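Local structure of PrgX (Enterococcus faecalis, 2AWI) at residues S201-N206 / S284-F289; E154-L159 / Q191-N196. The protein is the receptor for the peptide sex pheromone cCF10 and probably binds DNA as a repressor that regulates conjugation. The protein carries 1 engineered substitution. All coordinates share one frame; numbering follows the deposited sequence.

In the fold
From the N terminus, the chain first meets interaction 2, where helix 150-159 packs against helix 184-203; it closes a loop of 31 residues that holds helix 165-172. Farther along helix 184-203 the chain enters interaction 1, which brings the end of that helix to the end of helix 270-286 after 77 residues, most of them helical and none in a strand. The two loops follow one another in series, neither crossing nor nesting. Helix 184-203 is common to both: it meets an earlier helix through its middle and a later one through its C-terminal end and the residues just after it. The contact centres lie about 21 Å apart, and their nearest atoms about 5 Å.

Interaction 1: S201-N206 / S284-F289; sequences SIMNRN and SAKEKF
E287 OE1 takes two cationic partners, R205 NH2 across the contact at 2.9 Å and K249 NZ elsewhere in the chain. The companion oxygen, E287 OE2, accepts from R205 NE at 2.7 Å, with an N-H...O angle of 169°. R205 thus presents its side edge, NE and one terminal nitrogen, and gives one nitrogen to each carboxylate oxygen: a bidentate salt bridge. Both oxygens lie close to the guanidinium plane and are approached on their syn sides; the planes of the two groups are 25° apart, and both nitrogens stand out of the carboxylate plane.

The side chains meet tip to tip. R205 has CG anti to the backbone N (chi1 -157°) and runs extended to NE, whereas the E287 chain bends at chi2. K286 makes a separate approach, with NZ 2.7 Å from the backbone O of M203 in the last turn of helix 184-203. The end of the selenomethionine at 203 approaches the same lysine, CE lying 4.2 Å from K286 CD.

R205 has positive phi and is the C' residue of a Schellman motif ending helix 184-203, with R205 N bonded to I202 O at 3.1 Å. A second Schellman motif, with K288 at positive phi, ends helix 270-286; the contact therefore joins two helix C termini. Nearby, R205 NH2 also makes a weak bond to L246 O, in helix 230-248.

Two N-H groups on two oxygens fix the rotation of the guanidinium relative to the carboxylate, and with R205 and K249 both paired to it, the E287 carboxylate would be expected to favour its ionised form in this surface contact.

Interaction 2: E154-L159 / Q191-N196; sequences EIVSNL and QTVLKN
V156 and V193 meet methyl to methyl, CG1 to CG1 at 3.4 Å, which is tighter than usual for two carbons. Their side chains cross at about a right angle. V156 has a chi1 of 145°, displaced from a staggered value, and its CG1 also lies 4.0 Å from V193 CG2.

Beside this apolar pair, S157 has OG anti to its backbone N (chi1 179°), from where the hydroxyl accepts a weak hydrogen bond from N196 ND2. The length is 3.0 Å but the N-H...O angle is a bent 132°. At the other end of the same amide, N196 OD1 receives K195 NZ at 2.8 Å, so both polar atoms of the amide have a partner. T192 turns its methyl CG2 to S157 OG, whereas its OG1 bonds to Y232 OH and L188 O.

The helix segments run nearly parallel, with axes 8.7 Å apart at closest approach. Within the TPR-family region, helix 165-172 adjoins both valines through I172, while I155 and L159 turn to helix 107-122 and L194 to helix 207-220.

Interaction 1: S201-N206 / S284-F289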
ATOM      1  N   SER A 201      -2.221  26.849  12.408  1.00 34.48           N
ATOM      2  CA  SER A 201      -2.810  26.304  13.623  1.00 36.37           C
ATOM      3  C   SER A 201      -2.327  24.905  13.965  1.00 39.14           C
ATOM      4  O   SER A 201      -2.115  24.592  15.139  1.00 40.48           O
ATOM      5  CB  SER A 201      -4.329  26.308  13.507  1.00 32.11           C
ATOM      6  OG  SER A 201      -4.787  27.640  13.378  1.00 35.99           O
ATOM      7  N   ILE A 202      -2.175  24.065  12.942  1.00 32.65           N
ATOM      8  CA  ILE A 202      -1.711  22.697  13.131  1.00 33.01           C
ATOM      9  C   ILE A 202      -0.236  22.709  13.520  1.00 34.48           C
ATOM     10  O   ILE A 202       0.207  21.907  14.338  1.00 34.54           O
ATOM     11  CB  ILE A 202      -1.887  21.857  11.835  1.00 30.53           C
ATOM     12  CG1 ILE A 202      -3.364  21.548  11.608  1.00 29.86           C
ATOM     13  CG2 ILE A 202      -1.111  20.553  11.933  1.00 29.92           C
ATOM     14  CD1 ILE A 202      -3.982  20.705  12.698  1.00 26.75           C
HETATM   15  N   MSE A 203       0.515  23.632  12.932  1.00 40.16           N
HETATM   16  CA  MSE A 203       1.943  23.743  13.204  1.00 42.03           C
HETATM   17  C   MSE A 203       2.232  24.185  14.649  1.00 40.68           C
HETATM   18  O   MSE A 203       3.302  23.902  15.182  1.00 41.72           O
HETATM   19  CB  MSE A 203       2.579  24.720  12.212  1.00 63.62           C
HETATM   20  CG  MSE A 203       4.043  24.447  11.916  1.00 76.35           C
HETATM   21 SE   MSE A 203       4.320  22.731  11.047  1.00 91.22          SE
HETATM   22  CE  MSE A 203       5.140  21.788  12.532  1.00 83.92           C
ATOM     23  N   ASN A 204       1.279  24.877  15.272  1.00 42.82           N
ATOM     24  CA  ASN A 204       1.434  25.338  16.649  1.00 42.82           C
ATOM     25  C   ASN A 204       0.634  24.438  17.573  1.00 42.37           C
ATOM     26  O   ASN A 204       0.333  24.804  18.708  1.00 40.35           O
ATOM     27  CB  ASN A 204       0.926  26.773  16.812  1.00 37.57           C
ATOM     28  CG  ASN A 204       1.673  27.761  15.954  1.00 40.97           C
ATOM     29  OD1 ASN A 204       2.851  27.569  15.650  1.00 43.49           O
ATOM     30  ND2 ASN A 204       0.996  28.842  15.572  1.00 42.54           N
ATOM     31  N   ARG A 205       0.281  23.265  17.072  1.00 42.08           N
ATOM     32  CA  ARG A 205      -0.495  22.288  17.822  1.00 42.09           C
ATOM     33  C   ARG A 205      -1.694  22.904  18.540  1.00 42.76           C
ATOM     34  O   ARG A 205      -2.185  22.364  19.531  1.00 43.84           O
ATOM     35  CB  ARG A 205       0.401  21.551  18.821  1.00 31.31           C
ATOM     36  CG  ARG A 205      -0.138  20.191  19.228  1.00 30.72           C
ATOM     37  CD  ARG A 205       0.897  19.367  19.961  1.00 30.44           C
ATOM     38  NE  ARG A 205       0.613  17.937  19.870  1.00 30.56           N
ATOM     39  CZ  ARG A 205      -0.450  17.340  20.401  1.00 29.32           C
ATOM     40  NH1 ARG A 205      -1.343  18.047  21.072  1.00 29.07           N
ATOM     41  NH2 ARG A 205      -0.619  16.031  20.260  1.00 29.57           N
ATOM     42  N   ASN A 206      -2.169  24.036  18.029  1.00 36.36           N
ATOM     43  CA  ASN A 206      -3.331  24.712  18.599  1.00 35.16           C
ATOM     44  C   ASN A 206      -4.567  23.977  18.079  1.00 35.25           C
ATOM     45  O   ASN A 206      -5.148  24.364  17.066  1.00 35.47           O
ATOM     46  CB  ASN A 206      -3.360  26.164  18.133  1.00 28.73           C
ATOM     47  CG  ASN A 206      -4.235  27.037  18.999  1.00 26.14           C
ATOM     48  OD1 ASN A 206      -5.324  26.636  19.409  1.00 31.35           O
ATOM     49  ND2 ASN A 206      -3.766  28.250  19.276  1.00 23.85           N
ATOM     50  N   SER A 284       5.602  15.230  12.869  1.00 59.67           N
ATOM     51  CA  SER A 284       6.031  13.930  13.385  1.00 58.76           C
ATOM     52  C   SER A 284       7.141  14.003  14.433  1.00 58.76           C
ATOM     53  O   SER A 284       7.149  13.229  15.390  1.00 58.26           O
ATOM     54  CB  SER A 284       6.483  13.034  12.229  1.00 42.58           C
ATOM     55  OG  SER A 284       5.391  12.706  11.388  1.00 40.63           O
ATOM     56  N   ALA A 285       8.083  14.922  14.246  1.00 55.83           N
ATOM     57  CA  ALA A 285       9.177  15.076  15.193  1.00 54.81           C
ATOM     58  C   ALA A 285       8.644  15.522  16.556  1.00 56.03           C
ATOM     59  O   ALA A 285       8.959  14.913  17.581  1.00 57.32           O
ATOM     60  CB  ALA A 285      10.191  16.082  14.660  1.00 20.57           C
ATOM     61  N   LYS A 286       7.827  16.573  16.566  1.00 44.49           N
ATOM     62  CA  LYS A 286       7.259  17.084  17.811  1.00 45.69           C
ATOM     63  C   LYS A 286       6.478  16.005  18.551  1.00 45.90           C
ATOM     64  O   LYS A 286       6.357  16.040  19.779  1.00 45.81           O
ATOM     65  CB  LYS A 286       6.351  18.286  17.527  1.00 43.95           C
ATOM     66  CG  LYS A 286       7.098  19.502  16.976  1.00 46.41           C
ATOM     67  CD  LYS A 286       6.158  20.598  16.463  1.00 44.64           C
ATOM     68  CE  LYS A 286       5.243  21.134  17.553  1.00 47.42           C
ATOM     69  NZ  LYS A 286       4.471  22.315  17.075  1.00 48.28           N
ATOM     70  N   GLU A 287       5.951  15.039  17.806  1.00 39.55           N
ATOM     71  CA  GLU A 287       5.189  13.961  18.420  1.00 38.96           C
ATOM     72  C   GLU A 287       6.075  12.740  18.664  1.00 38.11           C
ATOM     73  O   GLU A 287       5.602  11.697  19.119  1.00 36.48           O
ATOM     74  CB  GLU A 287       3.998  13.579  17.534  1.00 37.70           C
ATOM     75  CG  GLU A 287       3.062  14.737  17.223  1.00 36.23           C
ATOM     76  CD  GLU A 287       2.410  15.325  18.461  1.00 41.07           C
ATOM     77  OE1 GLU A 287       1.711  14.584  19.181  1.00 51.34           O
ATOM     78  OE2 GLU A 287       2.593  16.533  18.711  1.00 39.11           O
ATOM     79  N   LYS A 288       7.363  12.885  18.364  1.00 51.43           N
ATOM     80  CA  LYS A 288       8.337  11.812  18.547  1.00 51.72           C
ATOM     81  C   LYS A 288       8.032  10.565  17.714  1.00 50.51           C
ATOM     82  O   LYS A 288       8.320   9.440  18.129  1.00 51.19           O
ATOM     83  CB  LYS A 288       8.441  11.439  20.031  1.00 50.95           C
ATOM     84  CG  LYS A 288       8.738  12.623  20.935  1.00 50.74           C
ATOM     85  CD  LYS A 288      10.023  13.325  20.517  1.00 54.43           C
ATOM     86  CE  LYS A 288      10.226  14.620  21.288  1.00 56.34           C
ATOM     87  NZ  LYS A 288      10.191  14.384  22.758  1.00 54.45           N
ATOM     88  N   PHE A 289       7.446  10.782  16.539  1.00 47.07           N
ATOM     89  CA  PHE A 289       7.118   9.707  15.610  1.00 43.92           C
ATOM     90  C   PHE A 289       8.038   9.831  14.404  1.00 40.91           C
ATOM     91  O   PHE A 289       8.293  10.934  13.924  1.00 40.88           O
ATOM     92  CB  PHE A 289       5.671   9.819  15.125  1.00 49.97           C
ATOM     93  CG  PHE A 289       4.707   8.921  15.847  1.00 51.23           C
ATOM     94  CD1 PHE A 289       4.140   9.311  17.057  1.00 56.12           C
ATOM     95  CD2 PHE A 289       4.351   7.688  15.302  1.00 48.56           C
ATOM     96  CE1 PHE A 289       3.225   8.486  17.715  1.00 56.55           C
ATOM     97  CE2 PHE A 289       3.441   6.856  15.947  1.00 57.58           C
ATOM     98  CZ  PHE A 289       2.875   7.256  17.157  1.00 52.84           C
TER

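Interaction 2: E154-L159 / Q191-N196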
ATOM      1  N   GLU A 154      -8.250  38.789   1.574  1.00 36.82           N
ATOM      2  CA  GLU A 154      -6.937  38.749   0.939  1.00 37.59           C
ATOM      3  C   GLU A 154      -5.972  39.391   1.935  1.00 36.74           C
ATOM      4  O   GLU A 154      -4.889  38.868   2.198  1.00 39.56           O
ATOM      5  CB  GLU A 154      -6.943  39.533  -0.378  1.00 34.82           C
ATOM      6  CG  GLU A 154      -5.669  39.379  -1.198  1.00 40.81           C
ATOM      7  CD  GLU A 154      -5.685  40.211  -2.473  1.00 43.94           C
ATOM      8  OE1 GLU A 154      -6.659  40.097  -3.258  1.00 43.39           O
ATOM      9  OE2 GLU A 154      -4.719  40.979  -2.695  1.00 53.82           O
ATOM     10  N   ILE A 155      -6.383  40.528   2.488  1.00 30.82           N
ATOM     11  CA  ILE A 155      -5.579  41.245   3.477  1.00 29.04           C
ATOM     12  C   ILE A 155      -5.259  40.330   4.663  1.00 29.70           C
ATOM     13  O   ILE A 155      -4.112  40.225   5.090  1.00 28.52           O
ATOM     14  CB  ILE A 155      -6.331  42.506   3.981  1.00 31.48           C
ATOM     15  CG1 ILE A 155      -6.207  43.622   2.937  1.00 27.33           C
ATOM     16  CG2 ILE A 155      -5.795  42.936   5.339  1.00 32.39           C
ATOM     17  CD1 ILE A 155      -7.008  44.872   3.250  1.00 27.57           C
ATOM     18  N   VAL A 156      -6.277  39.656   5.183  1.00 32.13           N
ATOM     19  CA  VAL A 156      -6.072  38.754   6.311  1.00 33.24           C
ATOM     20  C   VAL A 156      -5.017  37.698   6.006  1.00 32.88           C
ATOM     21  O   VAL A 156      -4.203  37.352   6.860  1.00 31.82           O
ATOM     22  CB  VAL A 156      -7.383  38.060   6.704  1.00 30.76           C
ATOM     23  CG1 VAL A 156      -7.107  36.642   7.167  1.00 34.80           C
ATOM     24  CG2 VAL A 156      -8.047  38.846   7.824  1.00 30.65           C
ATOM     25  N   SER A 157      -5.051  37.178   4.785  1.00 31.64           N
ATOM     26  CA  SER A 157      -4.104  36.163   4.351  1.00 31.89           C
ATOM     27  C   SER A 157      -2.695  36.747   4.311  1.00 31.09           C
ATOM     28  O   SER A 157      -1.729  36.103   4.720  1.00 32.43           O
ATOM     29  CB  SER A 157      -4.497  35.658   2.963  1.00 27.99           C
ATOM     30  OG  SER A 157      -3.573  34.690   2.497  1.00 29.95           O
ATOM     31  N   ASN A 158      -2.589  37.972   3.807  1.00 34.16           N
ATOM     32  CA  ASN A 158      -1.309  38.664   3.714  1.00 36.76           C
ATOM     33  C   ASN A 158      -0.737  38.906   5.117  1.00 39.20           C
ATOM     34  O   ASN A 158       0.477  38.858   5.313  1.00 38.98           O
ATOM     35  CB  ASN A 158      -1.488  40.006   2.993  1.00 36.68           C
ATOM     36  CG  ASN A 158      -1.889  39.847   1.530  1.00 38.22           C
ATOM     37  OD1 ASN A 158      -2.418  40.777   0.917  1.00 43.95           O
ATOM     38  ND2 ASN A 158      -1.623  38.680   0.961  1.00 33.15           N
ATOM     39  N   LEU A 159      -1.617  39.162   6.084  1.00 38.67           N
ATOM     40  CA  LEU A 159      -1.203  39.409   7.464  1.00 41.17           C
ATOM     41  C   LEU A 159      -0.658  38.153   8.135  1.00 42.07           C
ATOM     42  O   LEU A 159       0.312  38.223   8.894  1.00 42.27           O
ATOM     43  CB  LEU A 159      -2.374  39.954   8.287  1.00 44.63           C
ATOM     44  CG  LEU A 159      -2.885  41.348   7.916  1.00 42.44           C
ATOM     45  CD1 LEU A 159      -4.175  41.631   8.662  1.00 40.24           C
ATOM     46  CD2 LEU A 159      -1.820  42.393   8.246  1.00 38.44           C
ATOM     47  N   GLN A 191     -11.375  31.145   0.820  1.00 23.89           N
ATOM     48  CA  GLN A 191     -10.858  29.809   1.108  1.00 25.10           C
ATOM     49  C   GLN A 191      -9.377  29.827   1.459  1.00 26.48           C
ATOM     50  O   GLN A 191      -8.927  29.076   2.319  1.00 27.94           O
ATOM     51  CB  GLN A 191     -11.062  28.886  -0.093  1.00 24.65           C
ATOM     52  CG  GLN A 191     -12.391  28.156  -0.119  1.00 21.34           C
ATOM     53  CD  GLN A 191     -12.660  27.491  -1.458  1.00 29.31           C
ATOM     54  OE1 GLN A 191     -13.136  28.131  -2.395  1.00 34.63           O
ATOM     55  NE2 GLN A 191     -12.342  26.206  -1.557  1.00 22.17           N
ATOM     56  N   THR A 192      -8.622  30.685   0.782  1.00 24.79           N
ATOM     57  CA  THR A 192      -7.188  30.786   1.012  1.00 24.02           C
ATOM     58  C   THR A 192      -6.887  31.081   2.478  1.00 24.45           C
ATOM     59  O   THR A 192      -5.968  30.504   3.058  1.00 26.10           O
ATOM     60  CB  THR A 192      -6.566  31.889   0.130  1.00 25.25           C
ATOM     61  OG1 THR A 192      -6.857  31.613  -1.247  1.00 23.11           O
ATOM     62  CG2 THR A 192      -5.049  31.943   0.312  1.00 19.72           C
ATOM     63  N   VAL A 193      -7.676  31.980   3.062  1.00 25.35           N
ATOM     64  CA  VAL A 193      -7.522  32.374   4.456  1.00 26.32           C
ATOM     65  C   VAL A 193      -7.577  31.165   5.363  1.00 26.71           C
ATOM     66  O   VAL A 193      -6.686  30.947   6.172  1.00 27.53           O
ATOM     67  CB  VAL A 193      -8.649  33.335   4.915  1.00 32.37           C
ATOM     68  CG1 VAL A 193      -8.489  33.636   6.395  1.00 37.15           C
ATOM     69  CG2 VAL A 193      -8.622  34.611   4.104  1.00 29.89           C
ATOM     70  N   LEU A 194      -8.633  30.380   5.221  1.00 31.74           N
ATOM     71  CA  LEU A 194      -8.813  29.213   6.060  1.00 32.96           C
ATOM     72  C   LEU A 194      -7.666  28.235   5.918  1.00 34.84           C
ATOM     73  O   LEU A 194      -7.133  27.761   6.917  1.00 36.15           O
ATOM     74  CB  LEU A 194     -10.146  28.531   5.729  1.00 24.00           C
ATOM     75  CG  LEU A 194     -11.333  29.501   5.658  1.00 24.34           C
ATOM     76  CD1 LEU A 194     -12.601  28.760   5.292  1.00 24.37           C
ATOM     77  CD2 LEU A 194     -11.484  30.202   6.993  1.00 24.20           C
ATOM     78  N   LYS A 195      -7.270  27.945   4.684  1.00 27.31           N
ATOM     79  CA  LYS A 195      -6.191  26.996   4.455  1.00 25.77           C
ATOM     80  C   LYS A 195      -4.900  27.471   5.113  1.00 26.10           C
ATOM     81  O   LYS A 195      -4.223  26.697   5.792  1.00 25.85           O
ATOM     82  CB  LYS A 195      -5.991  26.791   2.951  1.00 26.74           C
ATOM     83  CG  LYS A 195      -5.054  25.644   2.581  1.00 28.75           C
ATOM     84  CD  LYS A 195      -3.616  26.108   2.452  1.00 31.56           C
ATOM     85  CE  LYS A 195      -3.451  27.073   1.284  1.00 32.18           C
ATOM     86  NZ  LYS A 195      -2.055  27.588   1.154  1.00 33.06           N
ATOM     87  N   ASN A 196      -4.560  28.741   4.915  1.00 25.36           N
ATOM     88  CA  ASN A 196      -3.348  29.287   5.504  1.00 26.27           C
ATOM     89  C   ASN A 196      -3.456  29.358   7.018  1.00 27.05           C
ATOM     90  O   ASN A 196      -2.497  29.070   7.735  1.00 28.46           O
ATOM     91  CB  ASN A 196      -3.049  30.683   4.950  1.00 27.80           C
ATOM     92  CG  ASN A 196      -2.635  30.651   3.497  1.00 31.27           C
ATOM     93  OD1 ASN A 196      -2.152  29.635   3.004  1.00 24.99           O
ATOM     94  ND2 ASN A 196      -2.806  31.769   2.807  1.00 33.44           N
TER